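Local coordinates for protein aromatic-amino-acid aminotransferase (Burkholderia pseudomallei, PDB 4F4E) that probably transfers amino groups between aromatic amino acids such as tyrosine and 2-oxoglutarate, using a pyridoxal phosphate cofactor bound covalently within each subunit of a homodimer, at residues 99-104 and 278-283; 103-108 and 261-266; 121-126 and 130-135. All coordinates share one frame; numbering follows the deposited sequence.

How the contacts relate
All three contacts gather at one end of the large mixed sheet of the aminotransferase fold. Contacts 1 and 2, with centres about 5 Å apart, both start from helix 95-106 and reach the neighbouring strands 278-284 and 261-266; they share Lys103 and Leu104. Contact 3, its centre about 11 Å from that of contact 1 and 13 Å from that of contact 2, joins edge strand 118-124 to helix 125-140 on the other face. In sequence, its residues follow helix 95-106 and precede both partner strands of contacts 1 and 2. The sheet is thus covered on two sides, while Gly126 and Ser266, from contacts 3 and 2, both bond the cofactor phosphate.

Contact 1: residues 99-104 and 278-283; sequences ASVQKL and VGALSI
Ser282 OG is hydrogen-bonded to OG1 of Thr120 on the adjoining strand, and CG1 of Val101 lies 4.1 Å from Ser282 OG. That same Thr120 oxygen also accepts a bond from NE2 of Gln102, the residue next to Val101 on the helix, so the two segments are linked through a shared threonine. A small hydroxyl with a bonded neighbour suits this buried site.

The touch with Ala280 is apolar. Val101 sends CG1 down onto the sheet, roughly anti to its own backbone N (chi1 159°), and this one branch meets both strand residues, coming to 3.8 Å from CB of Ala280. The backbones approach closely, with Val101 CA 7.5 Å from Ala280 CA; a methyl on the strand and a short branched side chain on the helix fit such a separation. Strand alternation turns Ala280 and Ser282 toward helix 95-106, whereas Leu281 points the other way and packs on Leu298 of helix 288-303. Strand 278-284 is the member of the aminotransferase sheet that runs antiparallel to both its neighbours. Small side chains here let the helix lie close, and the buried serine hydroxyl is satisfied laterally, by the next strand, while the nearest helix atom in the segment is a methyl carbon of Val101.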
ATOM      1  N   ALA A  99       7.119   9.965  14.437  1.00  8.59           N
ATOM      2  CA  ALA A  99       7.238  10.960  15.506  1.00  9.20           C
ATOM      3  C   ALA A  99       6.870  12.369  15.088  1.00  9.28           C
ATOM      4  O   ALA A  99       6.243  13.079  15.853  1.00  9.25           O
ATOM      5  CB  ALA A  99       8.659  10.951  16.076  1.00  9.53           C
ATOM      6  N   SER A 100       7.301  12.792  13.908  1.00  9.79           N
ATOM      7  CA  SER A 100       6.962  14.124  13.391  1.00 10.10           C
ATOM      8  C   SER A 100       5.481  14.268  13.122  1.00 10.21           C
ATOM      9  O   SER A 100       4.898  15.352  13.325  1.00 10.23           O
ATOM     10  CB  SER A 100       7.732  14.411  12.085  1.00 10.57           C
ATOM     11  OG  SER A 100       9.103  14.557  12.320  1.00 11.27           O
ATOM     12  N   VAL A 101       4.840  13.202  12.638  1.00 10.08           N
ATOM     13  CA  VAL A 101       3.381  13.246  12.416  1.00 10.16           C
ATOM     14  C   VAL A 101       2.664  13.501  13.729  1.00 10.41           C
ATOM     15  O   VAL A 101       1.739  14.301  13.783  1.00 10.22           O
ATOM     16  CB  VAL A 101       2.879  11.942  11.754  1.00 10.02           C
ATOM     17  CG1 VAL A 101       1.364  11.708  11.976  1.00 10.43           C
ATOM     18  CG2 VAL A 101       3.275  11.886  10.273  1.00  9.95           C
ATOM     19  N   GLN A 102       3.072  12.817  14.794  1.00 10.86           N
ATOM     20  CA  GLN A 102       2.399  12.971  16.087  1.00 11.71           C
ATOM     21  C   GLN A 102       2.506  14.382  16.594  1.00 12.09           C
ATOM     22  O   GLN A 102       1.548  14.909  17.135  1.00 13.12           O
ATOM     23  CB  GLN A 102       3.003  12.084  17.166  1.00 12.05           C
ATOM     24  CG  GLN A 102       2.827  10.676  16.919  1.00 12.11           C
ATOM     25  CD  GLN A 102       3.349   9.806  18.022  1.00 12.71           C
ATOM     26  OE1 GLN A 102       4.124  10.242  18.929  1.00 13.63           O
ATOM     27  NE2 GLN A 102       2.899   8.587  18.001  1.00 11.69           N
ATOM     28  N   LYS A 103       3.673  14.985  16.442  1.00 12.42           N
ATOM     29  CA  LYS A 103       3.861  16.376  16.866  1.00 13.30           C
ATOM     30  C   LYS A 103       3.067  17.340  16.017  1.00 12.53           C
ATOM     31  O   LYS A 103       2.564  18.369  16.504  1.00 12.00           O
ATOM     32  CB  LYS A 103       5.359  16.721  16.914  1.00 15.11           C
ATOM     33  CG  LYS A 103       5.990  15.975  18.108  1.00 17.97           C
ATOM     34  CD  LYS A 103       7.420  16.369  18.438  1.00 20.80           C
ATOM     35  CE  LYS A 103       7.918  15.681  19.741  1.00 23.37           C
ATOM     36  NZ  LYS A 103       9.340  16.097  20.043  1.00 25.89           N
ATOM     37  N   LEU A 104       2.954  17.039  14.727  1.00 11.75           N
ATOM     38  CA  LEU A 104       2.193  17.918  13.835  1.00 11.84           C
ATOM     39  C   LEU A 104       0.716  17.892  14.233  1.00 11.86           C
ATOM     40  O   LEU A 104       0.046  18.934  14.260  1.00 12.25           O
ATOM     41  CB  LEU A 104       2.401  17.444  12.380  1.00 11.52           C
ATOM     42  CG  LEU A 104       1.761  18.289  11.296  1.00 11.44           C
ATOM     43  CD1 LEU A 104       2.374  19.695  11.245  1.00 11.83           C
ATOM     44  CD2 LEU A 104       1.938  17.597   9.938  1.00 11.18           C
ATOM     45  N   VAL A 278       1.297   8.964   1.083  1.00  6.57           N
ATOM     46  CA  VAL A 278       1.943   9.305   2.354  1.00  6.75           C
ATOM     47  C   VAL A 278       0.886   9.785   3.356  1.00  6.59           C
ATOM     48  O   VAL A 278       0.319  10.863   3.206  1.00  6.83           O
ATOM     49  CB  VAL A 278       2.984  10.434   2.137  1.00  7.01           C
ATOM     50  CG1 VAL A 278       3.884  10.558   3.371  1.00  7.03           C
ATOM     51  CG2 VAL A 278       3.810  10.174   0.909  1.00  7.52           C
ATOM     52  N   GLY A 279       0.572   8.930   4.337  1.00  6.46           N
ATOM     53  CA  GLY A 279      -0.317   9.230   5.430  1.00  6.33           C
ATOM     54  C   GLY A 279       0.081   8.463   6.673  1.00  6.33           C
ATOM     55  O   GLY A 279       1.211   7.939   6.783  1.00  6.13           O
ATOM     56  N   ALA A 280      -0.809   8.433   7.639  1.00  6.29           N
ATOM     57  CA  ALA A 280      -0.498   7.823   8.943  1.00  6.26           C
ATOM     58  C   ALA A 280      -1.793   7.536   9.691  1.00  6.32           C
ATOM     59  O   ALA A 280      -2.774   8.284   9.595  1.00  6.34           O
ATOM     60  CB  ALA A 280       0.392   8.725   9.781  1.00  6.42           C
ATOM     61  N   LEU A 281      -1.769   6.460  10.462  1.00  6.45           N
ATOM     62  CA  LEU A 281      -2.837   6.176  11.427  1.00  6.87           C
ATOM     63  C   LEU A 281      -2.227   6.398  12.790  1.00  6.97           C
ATOM     64  O   LEU A 281      -1.136   5.850  13.087  1.00  6.94           O
ATOM     65  CB  LEU A 281      -3.305   4.720  11.387  1.00  7.01           C
ATOM     66  CG  LEU A 281      -4.385   4.382  12.433  1.00  7.38           C
ATOM     67  CD1 LEU A 281      -5.697   5.141  12.127  1.00  7.34           C
ATOM     68  CD2 LEU A 281      -4.592   2.882  12.527  1.00  8.02           C
ATOM     69  N   SER A 282      -2.878   7.214  13.589  1.00  7.44           N
ATOM     70  CA  SER A 282      -2.467   7.429  14.952  1.00  7.61           C
ATOM     71  C   SER A 282      -3.597   6.965  15.860  1.00  8.16           C
ATOM     72  O   SER A 282      -4.768   7.169  15.561  1.00  8.57           O
ATOM     73  CB  SER A 282      -2.125   8.915  15.226  1.00  7.62           C
ATOM     74  OG  SER A 282      -1.004   9.399  14.468  1.00  7.33           O
ATOM     75  N   ILE A 283      -3.237   6.315  16.981  1.00  8.71           N
ATOM     76  CA  ILE A 283      -4.209   5.866  17.971  1.00  9.13           C
ATOM     77  C   ILE A 283      -3.782   6.343  19.374  1.00  9.62           C
ATOM     78  O   ILE A 283      -2.649   6.136  19.778  1.00  9.38           O
ATOM     79  CB  ILE A 283      -4.358   4.319  17.966  1.00  9.37           C
ATOM     80  CG1 ILE A 283      -4.688   3.792  16.567  1.00  9.40           C
ATOM     81  CG2 ILE A 283      -5.408   3.869  18.996  1.00 10.03           C
ATOM     82  CD1 ILE A 283      -4.643   2.248  16.460  1.00  9.30           C
TER

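Contact 2: residues 103-108 and 261-266; sequences KLLLGD and VFVSSS
Leu105 meets the strand through both of its methyl groups, and the apolar part of the contact is entirely its work. CD1 lies 4.1 Å from CG1 of Val263, the two side chains running alongside and counter to each other, while CD2 rests 4.1 Å from CB of Ser265. Its CG lies anti to the carbonyl carbon (chi1 -64°), and from there the forked end spans two residues that face the same way along the strand. Ile235 of the next strand also touches Leu105, Val263 and Ser265, extending the apolar surface.

This is a helix lying on the sheet of a fold-type I aminotransferase, with helix 95-106 ending above strand 261-266. Alternation along that strand turns Ser264 to the far face, toward helix 125-140.

The one polar atom touched is Ser265 OG, 4.0 Å from CD1 of Leu105, a van der Waals approach. At the helix end, Gly107 N bonds Lys103 O at 2.8 Å, and glycine accommodates the positive phi of 105° by which the chain leaves the helix. One residue beyond Ser265, OG of Ser266 bonds the phosphate of the pyridoxal-lysine at position 269.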
ATOM      1  N   LYS A 103       3.673  14.985  16.442  1.00 12.42           N
ATOM      2  CA  LYS A 103       3.861  16.376  16.866  1.00 13.30           C
ATOM      3  C   LYS A 103       3.067  17.340  16.017  1.00 12.53           C
ATOM      4  O   LYS A 103       2.564  18.369  16.504  1.00 12.00           O
ATOM      5  CB  LYS A 103       5.359  16.721  16.914  1.00 15.11           C
ATOM      6  CG  LYS A 103       5.990  15.975  18.108  1.00 17.97           C
ATOM      7  CD  LYS A 103       7.420  16.369  18.438  1.00 20.80           C
ATOM      8  CE  LYS A 103       7.918  15.681  19.741  1.00 23.37           C
ATOM      9  NZ  LYS A 103       9.340  16.097  20.043  1.00 25.89           N
ATOM     10  N   LEU A 104       2.954  17.039  14.727  1.00 11.75           N
ATOM     11  CA  LEU A 104       2.193  17.918  13.835  1.00 11.84           C
ATOM     12  C   LEU A 104       0.716  17.892  14.233  1.00 11.86           C
ATOM     13  O   LEU A 104       0.046  18.934  14.260  1.00 12.25           O
ATOM     14  CB  LEU A 104       2.401  17.444  12.380  1.00 11.52           C
ATOM     15  CG  LEU A 104       1.761  18.289  11.296  1.00 11.44           C
ATOM     16  CD1 LEU A 104       2.374  19.695  11.245  1.00 11.83           C
ATOM     17  CD2 LEU A 104       1.938  17.597   9.938  1.00 11.18           C
ATOM     18  N   LEU A 105       0.223  16.717  14.594  1.00 12.00           N
ATOM     19  CA  LEU A 105      -1.178  16.555  14.998  1.00 12.80           C
ATOM     20  C   LEU A 105      -1.511  17.073  16.376  1.00 13.75           C
ATOM     21  O   LEU A 105      -2.542  17.696  16.557  1.00 13.94           O
ATOM     22  CB  LEU A 105      -1.630  15.091  14.920  1.00 12.86           C
ATOM     23  CG  LEU A 105      -1.608  14.523  13.497  1.00 13.16           C
ATOM     24  CD1 LEU A 105      -1.795  12.999  13.500  1.00 13.87           C
ATOM     25  CD2 LEU A 105      -2.659  15.130  12.565  1.00 13.52           C
ATOM     26  N   LEU A 106      -0.635  16.811  17.347  1.00 14.25           N
ATOM     27  CA  LEU A 106      -0.945  16.981  18.760  1.00 15.53           C
ATOM     28  C   LEU A 106      -0.256  18.153  19.368  1.00 16.58           C
ATOM     29  O   LEU A 106      -0.704  18.603  20.413  1.00 16.53           O
ATOM     30  CB  LEU A 106      -0.633  15.695  19.577  1.00 15.89           C
ATOM     31  CG  LEU A 106      -1.396  14.479  19.056  1.00 16.56           C
ATOM     32  CD1 LEU A 106      -1.031  13.158  19.766  1.00 16.45           C
ATOM     33  CD2 LEU A 106      -2.910  14.715  19.074  1.00 17.46           C
ATOM     34  N   GLY A 107       0.808  18.654  18.727  1.00 17.46           N
ATOM     35  CA  GLY A 107       1.585  19.749  19.301  1.00 20.34           C
ATOM     36  C   GLY A 107       2.895  19.244  19.847  1.00 21.65           C
ATOM     37  O   GLY A 107       2.984  18.123  20.329  1.00 20.63           O
ATOM     38  N   ASP A 108       3.918  20.076  19.787  1.00 25.14           N
ATOM     39  CA  ASP A 108       5.242  19.648  20.234  1.00 29.40           C
ATOM     40  C   ASP A 108       5.237  19.195  21.683  1.00 30.41           C
ATOM     41  O   ASP A 108       5.855  18.163  21.991  1.00 36.62           O
ATOM     42  CB  ASP A 108       6.295  20.753  19.991  1.00 33.06           C
ATOM     43  CG  ASP A 108       6.613  20.929  18.515  1.00 35.60           C
ATOM     44  OD1 ASP A 108       6.275  20.031  17.702  1.00 38.55           O
ATOM     45  OD2 ASP A 108       7.185  21.970  18.148  1.00 41.01           O
ATOM     46  N   VAL A 261      -8.827   7.399  20.633  1.00 14.90           N
ATOM     47  CA  VAL A 261      -9.151   8.166  19.436  1.00 13.40           C
ATOM     48  C   VAL A 261      -8.340   7.558  18.313  1.00 11.65           C
ATOM     49  O   VAL A 261      -7.156   7.261  18.499  1.00 11.73           O
ATOM     50  CB  VAL A 261      -8.745   9.666  19.557  1.00 13.59           C
ATOM     51  CG1 VAL A 261      -9.175  10.453  18.313  1.00 13.62           C
ATOM     52  CG2 VAL A 261      -9.313  10.313  20.819  1.00 14.84           C
ATOM     53  N   PHE A 262      -8.970   7.341  17.170  1.00 10.92           N
ATOM     54  CA  PHE A 262      -8.280   6.970  15.935  1.00  9.68           C
ATOM     55  C   PHE A 262      -8.164   8.208  15.063  1.00  9.45           C
ATOM     56  O   PHE A 262      -9.108   9.006  15.018  1.00  9.47           O
ATOM     57  CB  PHE A 262      -9.061   5.893  15.184  1.00  9.72           C
ATOM     58  CG  PHE A 262      -8.945   4.519  15.792  1.00 10.11           C
ATOM     59  CD1 PHE A 262      -9.493   4.248  17.010  1.00 10.36           C
ATOM     60  CD2 PHE A 262      -8.340   3.505  15.099  1.00 10.24           C
ATOM     61  CE1 PHE A 262      -9.416   3.001  17.563  1.00 10.81           C
ATOM     62  CE2 PHE A 262      -8.245   2.253  15.642  1.00 10.59           C
ATOM     63  CZ  PHE A 262      -8.790   1.992  16.874  1.00 10.69           C
ATOM     64  N   VAL A 263      -7.014   8.387  14.396  1.00  8.69           N
ATOM     65  CA  VAL A 263      -6.785   9.526  13.512  1.00  8.42           C
ATOM     66  C   VAL A 263      -6.140   9.054  12.228  1.00  8.22           C
ATOM     67  O   VAL A 263      -5.011   8.556  12.251  1.00  8.06           O
ATOM     68  CB  VAL A 263      -5.848  10.588  14.120  1.00  8.53           C
ATOM     69  CG1 VAL A 263      -5.742  11.795  13.194  1.00  8.40           C
ATOM     70  CG2 VAL A 263      -6.352  11.027  15.521  1.00  8.47           C
ATOM     71  N   SER A 264      -6.844   9.196  11.110  1.00  8.46           N
ATOM     72  CA  SER A 264      -6.211   9.026   9.802  1.00  8.14           C
ATOM     73  C   SER A 264      -5.774  10.412   9.341  1.00  8.28           C
ATOM     74  O   SER A 264      -6.608  11.342   9.269  1.00  8.00           O
ATOM     75  CB  SER A 264      -7.172   8.465   8.771  1.00  8.56           C
ATOM     76  OG  SER A 264      -6.670   8.739   7.458  1.00  8.72           O
ATOM     77  N   SER A 265      -4.490  10.557   9.070  1.00  8.18           N
ATOM     78  CA  SER A 265      -3.951  11.773   8.518  1.00  8.56           C
ATOM     79  C   SER A 265      -3.299  11.521   7.133  1.00  8.25           C
ATOM     80  O   SER A 265      -2.848  10.405   6.838  1.00  7.65           O
ATOM     81  CB  SER A 265      -2.969  12.445   9.479  1.00  9.12           C
ATOM     82  OG  SER A 265      -1.808  11.707   9.693  1.00  9.66           O
ATOM     83  N   SER A 266      -3.299  12.569   6.304  1.00  8.09           N
ATOM     84  CA  SER A 266      -2.785  12.484   4.941  1.00  7.92           C
ATOM     85  C   SER A 266      -1.922  13.679   4.629  1.00  7.86           C
ATOM     86  O   SER A 266      -2.241  14.821   4.998  1.00  8.26           O
ATOM     87  CB  SER A 266      -3.926  12.538   3.904  1.00  7.98           C
ATOM     88  OG  SER A 266      -3.398  12.438   2.558  1.00  7.95           O
TER

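Contact 3: residues 121-126 and 130-135; sequences AQALGG and LKIGAD
Gly126 and Leu130 form the tight part of this contact. Leu130 N donates to Gly126 O at 3.0 Å, the i to i+4 bond of the helix's first turn, and the leucine side chain leans over the same oxygen, its CG 3.4 Å from Gly126 O. Because CG stands beside the backbone N (chi1 -68°), the branch follows the N-H toward that carbonyl. The oxygen has a second donor in OG of Ser264, so two polar groups grip it in a buried setting.

Strand 118-124, helix 125-140 and strand 146-150 make a beta-alpha-beta crossover, and the turn into the helix is where the cofactor phosphate sits: Gly126 N bonds an oxygen of the phosphate on the pyridoxal-lysine at position 269. The helix start would be expected to stabilise that negative charge. Leu124 centres an inverse gamma turn here, and Gly125 follows with a positive phi of 66°, an easy conformation for a residue lacking a side chain.

Farther along, the packing is looser. CD1 of Ile132 reaches across to the strand but comes only to 4.4 Å from Ala123 CB and 4.5 Å from Ala121 CB; Ile302 of helix 288-303 also touches Ala121 and Ile132. The small alanines leave room for the long isoleucine branch. Away from the strand, Lys131 NZ forms a salt bridge with OD1 of the partly exposed Asp135 at 2.9 Å, on the syn lone pair of that oxygen.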
ATOM      1  N   ALA A 121       1.515   4.726  12.962  1.00  7.80           N
ATOM      2  CA  ALA A 121       2.090   3.896  11.911  1.00  7.54           C
ATOM      3  C   ALA A 121       1.922   4.639  10.574  1.00  7.25           C
ATOM      4  O   ALA A 121       0.838   5.096  10.241  1.00  7.12           O
ATOM      5  CB  ALA A 121       1.409   2.515  11.803  1.00  7.56           C
ATOM      6  N   GLN A 122       3.008   4.739   9.827  1.00  7.01           N
ATOM      7  CA  GLN A 122       2.971   5.237   8.493  1.00  6.93           C
ATOM      8  C   GLN A 122       2.021   4.399   7.676  1.00  6.71           C
ATOM      9  O   GLN A 122       1.909   3.197   7.875  1.00  7.14           O
ATOM     10  CB  GLN A 122       4.393   5.183   7.889  1.00  6.90           C
ATOM     11  CG  GLN A 122       4.557   5.773   6.494  1.00  6.74           C
ATOM     12  CD  GLN A 122       5.937   5.542   5.962  1.00  6.92           C
ATOM     13  OE1 GLN A 122       6.889   5.428   6.729  1.00  7.16           O
ATOM     14  NE2 GLN A 122       6.060   5.483   4.637  1.00  6.74           N
ATOM     15  N   ALA A 123       1.332   5.042   6.750  1.00  6.51           N
ATOM     16  CA  ALA A 123       0.262   4.393   6.002  1.00  6.48           C
ATOM     17  C   ALA A 123       0.231   4.842   4.548  1.00  6.40           C
ATOM     18  O   ALA A 123       0.794   5.889   4.202  1.00  5.99           O
ATOM     19  CB  ALA A 123      -1.107   4.691   6.697  1.00  6.21           C
ATOM     20  N   LEU A 124      -0.511   4.092   3.710  1.00  6.67           N
ATOM     21  CA  LEU A 124      -0.635   4.418   2.282  1.00  6.98           C
ATOM     22  C   LEU A 124      -1.695   5.493   2.085  1.00  6.97           C
ATOM     23  O   LEU A 124      -2.826   5.228   1.721  1.00  6.85           O
ATOM     24  CB  LEU A 124      -0.925   3.170   1.464  1.00  7.47           C
ATOM     25  CG  LEU A 124       0.233   2.236   1.130  1.00  8.22           C
ATOM     26  CD1 LEU A 124       1.212   2.813   0.126  1.00  8.37           C
ATOM     27  CD2 LEU A 124       1.007   1.749   2.319  1.00  8.92           C
ATOM     28  N   GLY A 125      -1.278   6.729   2.317  1.00  7.10           N
ATOM     29  CA  GLY A 125      -2.195   7.846   2.374  1.00  6.91           C
ATOM     30  C   GLY A 125      -3.170   7.786   3.542  1.00  6.90           C
ATOM     31  O   GLY A 125      -3.125   6.882   4.399  1.00  6.71           O
ATOM     32  N   GLY A 126      -4.067   8.778   3.551  1.00  6.74           N
ATOM     33  CA  GLY A 126      -5.194   8.771   4.458  1.00  6.95           C
ATOM     34  C   GLY A 126      -6.078   7.584   4.251  1.00  6.88           C
ATOM     35  O   GLY A 126      -6.638   7.025   5.236  1.00  6.83           O
ATOM     36  N   LEU A 130      -7.092   4.744   7.166  1.00  7.60           N
ATOM     37  CA  LEU A 130      -8.460   4.341   7.431  1.00  7.54           C
ATOM     38  C   LEU A 130      -8.625   2.825   7.371  1.00  7.90           C
ATOM     39  O   LEU A 130      -9.323   2.229   8.212  1.00  7.84           O
ATOM     40  CB  LEU A 130      -9.458   5.027   6.500  1.00  7.47           C
ATOM     41  CG  LEU A 130      -9.695   6.519   6.628  1.00  7.30           C
ATOM     42  CD1 LEU A 130     -10.352   7.099   5.327  1.00  7.63           C
ATOM     43  CD2 LEU A 130     -10.545   6.789   7.905  1.00  7.72           C
ATOM     44  N   LYS A 131      -8.007   2.203   6.367  1.00  8.15           N
ATOM     45  CA  LYS A 131      -8.118   0.759   6.155  1.00  8.17           C
ATOM     46  C   LYS A 131      -7.493  -0.012   7.315  1.00  8.58           C
ATOM     47  O   LYS A 131      -8.070  -0.922   7.861  1.00  8.32           O
ATOM     48  CB  LYS A 131      -7.423   0.382   4.843  1.00  8.32           C
ATOM     49  CG  LYS A 131      -7.353  -1.097   4.510  1.00  8.83           C
ATOM     50  CD  LYS A 131      -8.721  -1.742   4.505  1.00  9.45           C
ATOM     51  CE  LYS A 131      -8.679  -3.148   3.951  1.00 10.57           C
ATOM     52  NZ  LYS A 131      -9.855  -3.995   4.303  1.00 11.10           N
ATOM     53  N   ILE A 132      -6.263   0.329   7.665  1.00  8.52           N
ATOM     54  CA  ILE A 132      -5.614  -0.395   8.752  1.00  8.86           C
ATOM     55  C   ILE A 132      -6.347  -0.203  10.081  1.00  8.54           C
ATOM     56  O   ILE A 132      -6.466  -1.155  10.856  1.00  8.00           O
ATOM     57  CB  ILE A 132      -4.084  -0.176   8.805  1.00  9.26           C
ATOM     58  CG1 ILE A 132      -3.699   1.235   9.133  1.00  9.73           C
ATOM     59  CG2 ILE A 132      -3.419  -0.661   7.497  1.00  9.55           C
ATOM     60  CD1 ILE A 132      -2.180   1.399   9.336  1.00 10.54           C
ATOM     61  N   GLY A 133      -6.873   1.012  10.317  1.00  8.45           N
ATOM     62  CA  GLY A 133      -7.686   1.274  11.465  1.00  8.76           C
ATOM     63  C   GLY A 133      -8.969   0.443  11.449  1.00  9.09           C
ATOM     64  O   GLY A 133      -9.344  -0.144  12.476  1.00  9.36           O
ATOM     65  N   ALA A 134      -9.643   0.431  10.297  1.00  9.26           N
ATOM     66  CA  ALA A 134     -10.899  -0.298  10.097  1.00  9.68           C
ATOM     67  C   ALA A 134     -10.662  -1.794  10.353  1.00 10.03           C
ATOM     68  O   ALA A 134     -11.406  -2.448  11.096  1.00 10.48           O
ATOM     69  CB  ALA A 134     -11.454  -0.070   8.676  1.00  9.55           C
ATOM     70  N   ASP A 135      -9.595  -2.327   9.767  1.00 10.07           N
ATOM     71  CA  ASP A 135      -9.356  -3.745   9.922  1.00 10.85           C
ATOM     72  C   ASP A 135      -9.053  -4.081  11.389  1.00 10.84           C
ATOM     73  O   ASP A 135      -9.539  -5.102  11.882  1.00 11.51           O
ATOM     74  CB  ASP A 135      -8.219  -4.287   9.060  1.00 11.26           C
ATOM     75  CG  ASP A 135      -8.554  -4.346   7.556  1.00 11.79           C
ATOM     76  OD1 ASP A 135      -9.747  -4.231   7.167  1.00 12.38           O
ATOM     77  OD2 ASP A 135      -7.561  -4.519   6.796  1.00 11.96           O
TER